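Local coordinates for lipolytic protein G-D-S-L family (Chitinophaga pinensis, PDB 4Q7Q), which is a possible lipase or esterase of the GDSL (SGNH hydrolase) family, probably cleaving ester bonds with a serine nucleophile, its substrate unknown, at residues A[8-19]-A[31-39]; A[79-89]-A[152-163]. All blocks are in the same frame, centred on the assembly; numbering follows the deposited sequence. Where two conformers were deposited one is given.

Contact 1: A[8-19]-A[31-39]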
loop_
_atom_site.group_PDB
_atom_site.type_symbol
_atom_site.label_atom_id
_atom_site.label_comp_id
_atom_site.label_asym_id
_atom_site.label_seq_id
_atom_site.Cartn_x
_atom_site.Cartn_y
_atom_site.Cartn_z
ATOM N N TRP A 8 -5.882 4.266 -17.237
ATOM C CA TRP A 8 -5.975 3.641 -15.925
ATOM C C TRP A 8 -5.541 4.625 -14.853
ATOM O O TRP A 8 -4.378 5.019 -14.808
ATOM C CB TRP A 8 -5.075 2.403 -15.886
ATOM C CG TRP A 8 -4.732 1.887 -14.508
ATOM C CD1 TRP A 8 -5.541 1.860 -13.402
ATOM C CD2 TRP A 8 -3.474 1.345 -14.097
ATOM N NE1 TRP A 8 -4.863 1.314 -12.337
ATOM C CE2 TRP A 8 -3.589 0.997 -12.737
ATOM C CE3 TRP A 8 -2.256 1.118 -14.750
ATOM C CZ2 TRP A 8 -2.534 0.438 -12.017
ATOM C CZ3 TRP A 8 -1.213 0.558 -14.037
ATOM C CH2 TRP A 8 -1.360 0.219 -12.685
ATOM N N VAL A 9 -6.483 5.014 -13.997
ATOM C CA VAL A 9 -6.187 5.874 -12.860
ATOM C C VAL A 9 -5.878 5.004 -11.647
ATOM O O VAL A 9 -6.714 4.200 -11.215
ATOM C CB VAL A 9 -7.354 6.835 -12.549
ATOM C CG1 VAL A 9 -7.115 7.587 -11.249
ATOM C CG2 VAL A 9 -7.542 7.807 -13.696
ATOM N N ALA A 10 -4.659 5.135 -11.130
ATOM C CA ALA A 10 -4.236 4.378 -9.962
ATOM C C ALA A 10 -4.320 5.267 -8.733
ATOM O O ALA A 10 -3.494 6.153 -8.545
ATOM C CB ALA A 10 -2.813 3.859 -10.153
ATOM N N ILE A 11 -5.333 5.033 -7.906
ATOM C CA ILE A 11 -5.530 5.804 -6.687
ATOM C C ILE A 11 -4.806 5.079 -5.566
ATOM O O ILE A 11 -4.923 3.857 -5.425
ATOM C CB ILE A 11 -7.034 5.943 -6.356
ATOM C CG1 ILE A 11 -7.731 6.711 -7.477
ATOM C CG2 ILE A 11 -7.256 6.632 -4.997
ATOM C CD1 ILE A 11 -9.225 6.742 -7.365
ATOM N N GLY A 12 -4.056 5.813 -4.766
ATOM C CA GLY A 12 -3.328 5.162 -3.701
ATOM C C GLY A 12 -2.591 6.102 -2.779
ATOM O O GLY A 12 -2.840 7.315 -2.770
ATOM N N ASP A 13 -1.695 5.515 -1.989
ATOM C CA ASP A 13 -0.873 6.244 -1.031
ATOM C C ASP A 13 0.582 6.253 -1.529
ATOM O O ASP A 13 0.810 6.276 -2.737
ATOM C CB ASP A 13 -1.001 5.631 0.367
ATOM C CG ASP A 13 -0.823 4.112 0.363
ATOM O OD1 ASP A 13 0.010 3.607 -0.427
ATOM O OD2 ASP A 13 -1.526 3.418 1.140
ATOM N N SER A 14 1.559 6.207 -0.628
ATOM C CA SER A 14 2.958 6.271 -1.044
ATOM C C SER A 14 3.365 5.098 -1.925
ATOM O O SER A 14 4.192 5.247 -2.804
ATOM C CB SER A 14 3.895 6.337 0.164
ATOM O OG SER A 14 3.599 5.298 1.068
ATOM N N ILE A 15 2.796 3.926 -1.682
ATOM C CA ILE A 15 3.159 2.757 -2.475
ATOM C C ILE A 15 2.875 2.990 -3.970
ATOM O O ILE A 15 3.606 2.502 -4.833
ATOM C CB ILE A 15 2.499 1.494 -1.906
ATOM C CG1 ILE A 15 3.082 1.221 -0.516
ATOM C CG2 ILE A 15 2.692 0.297 -2.816
ATOM C CD1 ILE A 15 2.362 0.158 0.284
ATOM N N THR A 16 1.851 3.795 -4.257
ATOM C CA THR A 16 1.493 4.184 -5.619
ATOM C C THR A 16 2.276 5.415 -6.053
ATOM O O THR A 16 2.860 5.442 -7.133
ATOM C CB THR A 16 -0.017 4.453 -5.703
ATOM O OG1 THR A 16 -0.706 3.245 -5.362
ATOM C CG2 THR A 16 -0.427 4.912 -7.097
ATOM N N TYR A 17 2.269 6.431 -5.200
ATOM C CA TYR A 17 3.004 7.672 -5.436
ATOM C C TYR A 17 4.454 7.449 -5.888
ATOM O O TYR A 17 4.926 8.075 -6.848
ATOM C CB TYR A 17 2.991 8.496 -4.149
ATOM C CG TYR A 17 3.888 9.719 -4.158
ATOM C CD1 TYR A 17 3.429 10.941 -4.641
ATOM C CD2 TYR A 17 5.185 9.656 -3.648
ATOM C CE1 TYR A 17 4.244 12.064 -4.634
ATOM C CE2 TYR A 17 6.003 10.761 -3.636
ATOM C CZ TYR A 17 5.530 11.968 -4.129
ATOM O OH TYR A 17 6.347 13.076 -4.119
ATOM N N LEU A 18 5.147 6.543 -5.201
ATOM C CA LEU A 18 6.579 6.360 -5.391
ATOM C C LEU A 18 6.959 5.811 -6.760
ATOM O O LEU A 18 8.130 5.858 -7.130
ATOM C CB LEU A 18 7.152 5.457 -4.295
ATOM C CG LEU A 18 7.216 6.109 -2.911
ATOM C CD1 LEU A 18 7.470 5.070 -1.799
ATOM C CD2 LEU A 18 8.251 7.237 -2.889
ATOM N N ASN A 19 5.982 5.290 -7.504
ATOM C CA ASN A 19 6.236 4.804 -8.860
ATOM C C ASN A 19 6.946 5.850 -9.712
ATOM O O ASN A 19 7.782 5.520 -10.555
ATOM C CB ASN A 19 4.930 4.391 -9.542
ATOM C CG ASN A 19 5.158 3.785 -10.914
ATOM O OD1 ASN A 19 5.438 2.594 -11.042
ATOM N ND2 ASN A 19 5.045 4.608 -11.953
ATOM N N LYS A 31 11.920 0.412 -10.659
ATOM C CA LYS A 31 10.629 0.380 -11.341
ATOM C C LYS A 31 9.516 0.091 -10.343
ATOM O O LYS A 31 9.544 -0.926 -9.650
ATOM C CB LYS A 31 10.606 -0.674 -12.459
ATOM C CG LYS A 31 11.466 -0.361 -13.691
ATOM C CD LYS A 31 11.323 -1.451 -14.751
ATOM C CE LYS A 31 12.227 -1.184 -15.944
ATOM N NZ LYS A 31 12.071 -2.206 -17.022
ATOM N N GLY A 32 8.545 0.996 -10.273
ATOM C CA GLY A 32 7.394 0.829 -9.399
ATOM C C GLY A 32 6.334 -0.070 -10.010
ATOM O O GLY A 32 6.500 -0.559 -11.124
ATOM N N TYR A 33 5.231 -0.287 -9.303
ATOM C CA TYR A 33 4.257 -1.270 -9.788
ATOM C C TYR A 33 3.401 -0.783 -10.963
ATOM O O TYR A 33 2.902 -1.604 -11.734
ATOM C CB TYR A 33 3.404 -1.862 -8.646
ATOM C CG TYR A 33 2.207 -1.035 -8.233
ATOM C CD1 TYR A 33 0.974 -1.191 -8.867
ATOM C CD2 TYR A 33 2.295 -0.119 -7.193
ATOM C CE1 TYR A 33 -0.119 -0.447 -8.490
ATOM C CE2 TYR A 33 1.198 0.636 -6.813
ATOM C CZ TYR A 33 -0.004 0.465 -7.457
ATOM O OH TYR A 33 -1.081 1.231 -7.082
ATOM N N LEU A 34 3.244 0.531 -11.115
ATOM C CA LEU A 34 2.509 1.063 -12.273
ATOM C C LEU A 34 3.311 0.838 -13.549
ATOM O O LEU A 34 2.780 0.387 -14.576
ATOM C CB LEU A 34 2.231 2.564 -12.133
ATOM C CG LEU A 34 1.636 3.075 -10.816
ATOM C CD1 LEU A 34 1.323 4.573 -10.912
ATOM C CD2 LEU A 34 0.401 2.295 -10.422
ATOM N N THR A 35 4.597 1.165 -13.472
ATOM C CA THR A 35 5.526 0.970 -14.582
ATOM C C THR A 35 5.579 -0.501 -14.972
ATOM O O THR A 35 5.483 -0.845 -16.149
ATOM C CB THR A 35 6.925 1.484 -14.204
ATOM O OG1 THR A 35 6.849 2.892 -13.946
ATOM C CG2 THR A 35 7.954 1.210 -15.310
ATOM N N ARG A 36 5.697 -1.377 -13.979
ATOM C CA ARG A 36 5.775 -2.806 -14.249
ATOM C C ARG A 36 4.468 -3.366 -14.811
ATOM O O ARG A 36 4.493 -4.224 -15.691
ATOM C CB ARG A 36 6.200 -3.562 -12.998
ATOM C CG ARG A 36 7.602 -3.215 -12.545
ATOM C CD ARG A 36 7.978 -3.945 -11.250
ATOM N NE ARG A 36 9.330 -3.598 -10.816
ATOM C CZ ARG A 36 10.432 -4.133 -11.329
ATOM N NH1 ARG A 36 11.625 -3.753 -10.895
ATOM N NH2 ARG A 36 10.341 -5.054 -12.281
ATOM N N LEU A 37 3.331 -2.883 -14.310
ATOM C CA LEU A 37 2.041 -3.301 -14.862
ATOM C C LEU A 37 1.993 -2.966 -16.350
ATOM O O LEU A 37 1.615 -3.798 -17.178
ATOM C CB LEU A 37 0.870 -2.628 -14.126
ATOM C CG LEU A 37 -0.580 -2.997 -14.505
ATOM C CD1 LEU A 37 -1.072 -2.390 -15.849
ATOM C CD2 LEU A 37 -0.771 -4.509 -14.499
ATOM N N ASN A 38 2.358 -1.736 -16.686
ATOM C CA ASN A 38 2.359 -1.310 -18.076
ATOM C C ASN A 38 3.296 -2.134 -18.962
ATOM O O ASN A 38 3.006 -2.348 -20.126
ATOM C CB ASN A 38 2.649 0.192 -18.182
ATOM C CG ASN A 38 2.908 0.634 -19.606
ATOM O OD1 ASN A 38 4.059 0.825 -20.001
ATOM N ND2 ASN A 38 1.839 0.790 -20.388
ATOM N N GLU A 39 4.404 -2.624 -18.417
ATOM C CA GLU A 39 5.267 -3.493 -19.216
ATOM C C GLU A 39 4.557 -4.800 -19.565
ATOM O O GLU A 39 4.727 -5.334 -20.659
ATOM C CB GLU A 39 6.584 -3.779 -18.498
ATOM C CG GLU A 39 7.459 -2.557 -18.315
ATOM C CD GLU A 39 8.727 -2.839 -17.521
ATOM O OE1 GLU A 39 8.798 -3.875 -16.821
ATOM O OE2 GLU A 39 9.660 -2.016 -17.604
HETATM O O HOH W 1 -3.943 1.800 -7.339
HETATM O O HOH W 2 5.220 1.947 -7.223
HETATM O O HOH W 3 8.534 3.418 -11.947
#

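Contact 2: A[79-89]-A[152-163]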
loop_
_atom_site.group_PDB
_atom_site.type_symbol
_atom_site.label_atom_id
_atom_site.label_comp_id
_atom_site.label_asym_id
_atom_site.label_seq_id
_atom_site.Cartn_x
_atom_site.Cartn_y
_atom_site.Cartn_z
ATOM N N GLY A 79 -5.237 2.033 2.692
ATOM C CA GLY A 79 -5.608 1.443 3.955
ATOM C C GLY A 79 -4.462 1.303 4.939
ATOM O O GLY A 79 -4.670 1.344 6.154
ATOM N N THR A 80 -3.243 1.154 4.435
ATOM C CA THR A 80 -2.117 0.940 5.330
ATOM C C THR A 80 -1.897 2.150 6.247
ATOM O O THR A 80 -1.593 1.999 7.436
ATOM C CB THR A 80 -0.831 0.512 4.574
ATOM O OG1 THR A 80 0.085 -0.077 5.503
ATOM C CG2 THR A 80 -0.164 1.681 3.861
ATOM N N ASN A 81 -2.105 3.353 5.726
ATOM C CA ASN A 81 -1.948 4.538 6.567
ATOM C C ASN A 81 -3.117 4.724 7.519
ATOM O O ASN A 81 -2.926 5.219 8.626
ATOM C CB ASN A 81 -1.702 5.788 5.725
ATOM C CG ASN A 81 -0.402 5.713 4.964
ATOM O OD1 ASN A 81 0.585 5.170 5.465
ATOM N ND2 ASN A 81 -0.388 6.234 3.744
ATOM N N ASP A 82 -4.315 4.328 7.092
ATOM C CA ASP A 82 -5.472 4.313 7.980
ATOM C C ASP A 82 -5.206 3.436 9.192
ATOM O O ASP A 82 -5.512 3.815 10.318
ATOM C CB ASP A 82 -6.705 3.772 7.252
ATOM C CG ASP A 82 -7.067 4.583 6.036
ATOM O OD1 ASP A 82 -6.310 4.532 5.048
ATOM O OD2 ASP A 82 -8.122 5.254 6.063
ATOM N N TRP A 83 -4.650 2.256 8.945
ATOM C CA TRP A 83 -4.284 1.358 10.033
ATOM C C TRP A 83 -3.292 2.007 10.995
ATOM O O TRP A 83 -3.497 2.004 12.216
ATOM C CB TRP A 83 -3.720 0.031 9.505
ATOM C CG TRP A 83 -3.104 -0.798 10.596
ATOM C CD1 TRP A 83 -3.765 -1.561 11.516
ATOM C CD2 TRP A 83 -1.702 -0.945 10.882
ATOM N NE1 TRP A 83 -2.861 -2.169 12.362
ATOM C CE2 TRP A 83 -1.591 -1.805 11.993
ATOM C CE3 TRP A 83 -0.534 -0.423 10.311
ATOM C CZ2 TRP A 83 -0.360 -2.160 12.545
ATOM C CZ3 TRP A 83 0.685 -0.773 10.856
ATOM C CH2 TRP A 83 0.763 -1.641 11.967
ATOM N N TRP A 84 -2.211 2.565 10.458
ATOM C CA TRP A 84 -1.197 3.145 11.321
ATOM C C TRP A 84 -1.757 4.316 12.132
ATOM O O TRP A 84 -1.367 4.531 13.277
ATOM C CB TRP A 84 0.055 3.570 10.539
ATOM C CG TRP A 84 1.072 4.153 11.457
ATOM C CD1 TRP A 84 1.507 5.448 11.497
ATOM C CD2 TRP A 84 1.714 3.478 12.543
ATOM N NE1 TRP A 84 2.409 5.610 12.521
ATOM C CE2 TRP A 84 2.550 4.416 13.183
ATOM C CE3 TRP A 84 1.678 2.163 13.028
ATOM C CZ2 TRP A 84 3.340 4.084 14.280
ATOM C CZ3 TRP A 84 2.465 1.835 14.123
ATOM C CH2 TRP A 84 3.282 2.791 14.735
ATOM N N GLN A 85 -2.693 5.057 11.553
ATOM C CA GLN A 85 -3.247 6.216 12.241
ATOM C C GLN A 85 -4.375 5.841 13.194
ATOM O O GLN A 85 -4.862 6.686 13.942
ATOM C CB GLN A 85 -3.680 7.285 11.236
ATOM C CG GLN A 85 -2.474 7.897 10.534
ATOM C CD GLN A 85 -2.819 9.008 9.566
ATOM O OE1 GLN A 85 -3.850 9.675 9.699
ATOM N NE2 GLN A 85 -1.947 9.220 8.584
ATOM N N GLY A 86 -4.773 4.571 13.186
ATOM C CA GLY A 86 -5.795 4.097 14.103
ATOM C C GLY A 86 -7.219 4.466 13.712
ATOM O O GLY A 86 -8.113 4.486 14.570
ATOM N N ARG A 87 -7.447 4.763 12.432
ATOM C CA ARG A 87 -8.803 5.072 11.960
ATOM C C ARG A 87 -9.684 3.849 12.091
ATOM O O ARG A 87 -9.266 2.751 11.735
ATOM C CB ARG A 87 -8.811 5.458 10.480
ATOM C CG ARG A 87 -8.532 6.897 10.139
ATOM C CD ARG A 87 -8.925 7.154 8.682
ATOM N NE ARG A 87 -10.282 7.684 8.521
ATOM C CZ ARG A 87 -11.115 7.349 7.533
ATOM N NH1 ARG A 87 -10.754 6.452 6.619
ATOM N NH2 ARG A 87 -12.323 7.905 7.459
ATOM N N PRO A 88 -10.919 4.029 12.572
ATOM C CA PRO A 88 -11.805 2.867 12.688
ATOM C C PRO A 88 -12.140 2.270 11.326
ATOM O O PRO A 88 -12.460 2.987 10.376
ATOM C CB PRO A 88 -13.067 3.445 13.343
ATOM C CG PRO A 88 -12.994 4.902 13.155
ATOM C CD PRO A 88 -11.545 5.264 13.075
ATOM N N VAL A 89 -12.052 0.951 11.243
ATOM C CA VAL A 89 -12.398 0.241 10.030
ATOM C C VAL A 89 -13.873 0.440 9.711
ATOM O O VAL A 89 -14.245 0.691 8.568
ATOM C CB VAL A 89 -12.113 -1.256 10.192
ATOM C CG1 VAL A 89 -12.727 -2.048 9.045
ATOM C CG2 VAL A 89 -10.610 -1.494 10.287
ATOM N N LYS A 152 -2.584 -1.893 16.189
ATOM C CA LYS A 152 -2.473 -0.465 16.399
ATOM C C LYS A 152 -3.852 0.005 16.796
ATOM O O LYS A 152 -4.819 -0.219 16.067
ATOM C CB LYS A 152 -2.019 0.242 15.117
ATOM C CG LYS A 152 -1.917 1.764 15.255
ATOM C CD LYS A 152 -0.876 2.158 16.299
ATOM C CE LYS A 152 -0.740 3.673 16.407
ATOM N NZ LYS A 152 0.209 4.233 15.409
ATOM N N ASN A 153 -3.947 0.620 17.971
ATOM C CA ASN A 153 -5.231 1.079 18.483
ATOM C C ASN A 153 -6.296 -0.021 18.439
ATOM O O ASN A 153 -7.444 0.221 18.075
ATOM C CB ASN A 153 -5.685 2.338 17.733
ATOM C CG ASN A 153 -4.762 3.524 17.977
ATOM O OD1 ASN A 153 -3.637 3.363 18.457
ATOM N ND2 ASN A 153 -5.240 4.721 17.666
ATOM N N GLY A 154 -5.900 -1.241 18.796
ATOM C CA GLY A 154 -6.835 -2.344 18.897
ATOM C C GLY A 154 -7.262 -2.957 17.583
ATOM O O GLY A 154 -8.168 -3.783 17.553
ATOM N N GLN A 155 -6.609 -2.571 16.494
ATOM C CA GLN A 155 -6.945 -3.111 15.173
ATOM C C GLN A 155 -5.747 -3.749 14.493
ATOM O O GLN A 155 -4.635 -3.224 14.563
ATOM C CB GLN A 155 -7.511 -2.019 14.260
ATOM C CG GLN A 155 -8.704 -1.309 14.847
ATOM C CD GLN A 155 -9.335 -0.308 13.884
ATOM O OE1 GLN A 155 -10.538 -0.364 13.611
ATOM N NE2 GLN A 155 -8.532 0.631 13.393
ATOM N N THR A 156 -5.970 -4.884 13.833
ATOM C CA THR A 156 -4.929 -5.486 13.006
ATOM C C THR A 156 -5.028 -4.938 11.598
ATOM O O THR A 156 -6.095 -4.508 11.162
ATOM C CB THR A 156 -5.079 -7.006 12.899
ATOM O OG1 THR A 156 -6.293 -7.304 12.201
ATOM C CG2 THR A 156 -5.093 -7.658 14.278
ATOM N N LEU A 157 -3.923 -4.978 10.873
ATOM C CA LEU A 157 -3.932 -4.558 9.479
ATOM C C LEU A 157 -4.810 -5.511 8.677
ATOM O O LEU A 157 -5.469 -5.105 7.706
ATOM C CB LEU A 157 -2.508 -4.513 8.914
ATOM C CG LEU A 157 -2.354 -4.027 7.470
ATOM C CD1 LEU A 157 -2.952 -2.629 7.270
ATOM C CD2 LEU A 157 -0.882 -4.040 7.101
ATOM N N GLU A 158 -4.856 -6.771 9.104
ATOM C CA GLU A 158 -5.696 -7.745 8.428
ATOM C C GLU A 158 -7.165 -7.319 8.386
ATOM O O GLU A 158 -7.865 -7.608 7.415
ATOM C CB GLU A 158 -5.560 -9.130 9.059
ATOM C CG GLU A 158 -6.319 -10.177 8.275
ATOM C CD GLU A 158 -6.207 -11.570 8.851
ATOM O OE1 GLU A 158 -5.834 -11.711 10.035
ATOM O OE2 GLU A 158 -6.493 -12.531 8.110
ATOM N N GLU A 159 -7.633 -6.632 9.429
ATOM C CA GLU A 159 -9.013 -6.142 9.428
ATOM C C GLU A 159 -9.272 -5.187 8.272
ATOM O O GLU A 159 -10.372 -5.151 7.716
ATOM C CB GLU A 159 -9.338 -5.426 10.724
ATOM C CG GLU A 159 -9.430 -6.330 11.912
ATOM C CD GLU A 159 -9.714 -5.542 13.163
ATOM O OE1 GLU A 159 -10.806 -4.942 13.252
ATOM O OE2 GLU A 159 -8.837 -5.501 14.041
ATOM N N PHE A 160 -8.257 -4.401 7.932
ATOM C CA PHE A 160 -8.346 -3.465 6.814
ATOM C C PHE A 160 -8.403 -4.220 5.489
ATOM O O PHE A 160 -9.200 -3.892 4.611
ATOM C CB PHE A 160 -7.182 -2.465 6.863
ATOM C CG PHE A 160 -7.278 -1.497 8.004
ATOM C CD1 PHE A 160 -7.031 -1.911 9.307
ATOM C CD2 PHE A 160 -7.642 -0.174 7.787
ATOM C CE1 PHE A 160 -7.140 -1.024 10.370
ATOM C CE2 PHE A 160 -7.754 0.713 8.841
ATOM C CZ PHE A 160 -7.500 0.291 10.131
ATOM N N ALA A 161 -7.564 -5.236 5.344
ATOM C CA ALA A 161 -7.625 -6.083 4.160
ATOM C C ALA A 161 -8.996 -6.743 4.050
ATOM O O ALA A 161 -9.572 -6.823 2.964
ATOM C CB ALA A 161 -6.534 -7.129 4.202
ATOM N N ASN A 162 -9.528 -7.198 5.178
ATOM C CA ASN A 162 -10.814 -7.881 5.165
ATOM C C ASN A 162 -11.959 -6.945 4.787
ATOM O O ASN A 162 -12.894 -7.347 4.085
ATOM C CB ASN A 162 -11.077 -8.585 6.503
ATOM C CG ASN A 162 -10.167 -9.795 6.718
ATOM O OD1 ASN A 162 -9.559 -10.306 5.776
ATOM N ND2 ASN A 162 -10.088 -10.267 7.956
ATOM N N ALA A 163 -11.883 -5.695 5.236
ATOM C CA ALA A 163 -12.872 -4.698 4.826
ATOM C C ALA A 163 -12.871 -4.506 3.305
ATOM O O ALA A 163 -13.928 -4.477 2.671
ATOM C CB ALA A 163 -12.626 -3.379 5.534
HETATM O O HOH W 4 -5.606 0.810 13.637
#

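Contact 1: A[8-19]-A[31-39]
N19, five residues beyond the G-D-S block (G12 to S14) that gives the GDSL family its name, bears on L34 and T35 at the start of helix 33-40. That helix, after the short helix 14-17, lies on the beta-alpha-beta crossover from strand 6-12 to its parallel neighbour 44-50. N19 CB lies 3.8 Å from L34 CG. CG, anti to the backbone N (chi1 -176°), comes within 3.4 Å of L34 CB. OD1 accepts from T35 N at 2.9 Å, a nearly straight bond (170°) whose donor is tilted off the carbonyl plane; the helix N-terminus, with its partial positive charge, probably polarises this oxygen. ND2, on the other branch of the amide, lies 3.5 Å from L34 CB. L34 CD2 touches both A10 CB and the rim of the W8 ring, 3.5 Å from W8 CH2, while L37 CD1 meets W8 CZ3 obliquely. W8 NE1 bonds to S75. S14 OG bonds to H238, consistent with a catalytic pair. Water 2 ties I15 O to Y33 N. T16 OG1, at the edge of the Y33 ring, is hydrogen-bonded to Y33 OH (2.7 Å), which also bonds water 1, itself a donor to I11 O at 3.0 Å.

Contact 2: A[79-89]-A[152-163]
W83 meets L157 and F160 where helices 80-85 and 157-163 pack at 139° between their directions, with 9.4 Å between axes. The W83 indole is sandwiched: L157 CB stands over one face of its five-membered ring and K152 CB over the other, both as CH-pi contacts. Its NE1 donates to Q155 O at 3.0 Å from above the carbonyl plane; K152 N reaches the same oxygen from the opposite face, the reciprocal bond across the type I' turn 152-155. The indole edge points to the F160 face in an offset edge-to-face pair, planes at 85°. F160 is covered on both faces, W83 CB 3.8 Å from its centroid and V89 CG2 3.5 Å from it on the opposite face. Bends at chi2 and chi4 fold K152 back until NZ sits 3.1 Å from the centroid of the W84 six-membered ring, a cation-pi contact, and donates to W84 O at 2.7 Å. Extended Q155 grips the next loop with both amide atoms: NE2 donates to R87 O (2.8 Å), and OE1 takes V89 N on a lone pair (3.1 Å). Water 4 joins W83 O, K152 O and Q155 NE2. Helix 80-85 ends in a Schellman motif at G86; a T156-E159 capping box starts the other. The segment 79-82 reads G-T-N-D, the G-x-N-D block of SGNH hydrolases, whose asparagine, here N81, probably contributes to the oxyanion hole.

In the fold
Contact 1 is buried and joins strand 6-12 and the short helical segment after it to helix 33-40; contact 2, only partly buried, packs two helices and a turn, with N153, Q85 and P88 reaching the surface. Their chemistry follows: contact 1 combines aliphatic packing on one tryptophan with an asparagine oxygen and bridging waters, whereas contact 2 relies on an edge-to-face aromatic pair, a cation-pi lysine and a glutamine bonded through both amide atoms. Although their centres are 22 Å apart, on opposite sides of the chain's centre, the two meet at one spot, where D13 packs against T80 and N81. The G-D-S and G-x-N-D blocks thus adjoin, consistent with one active site built with D235 and H238.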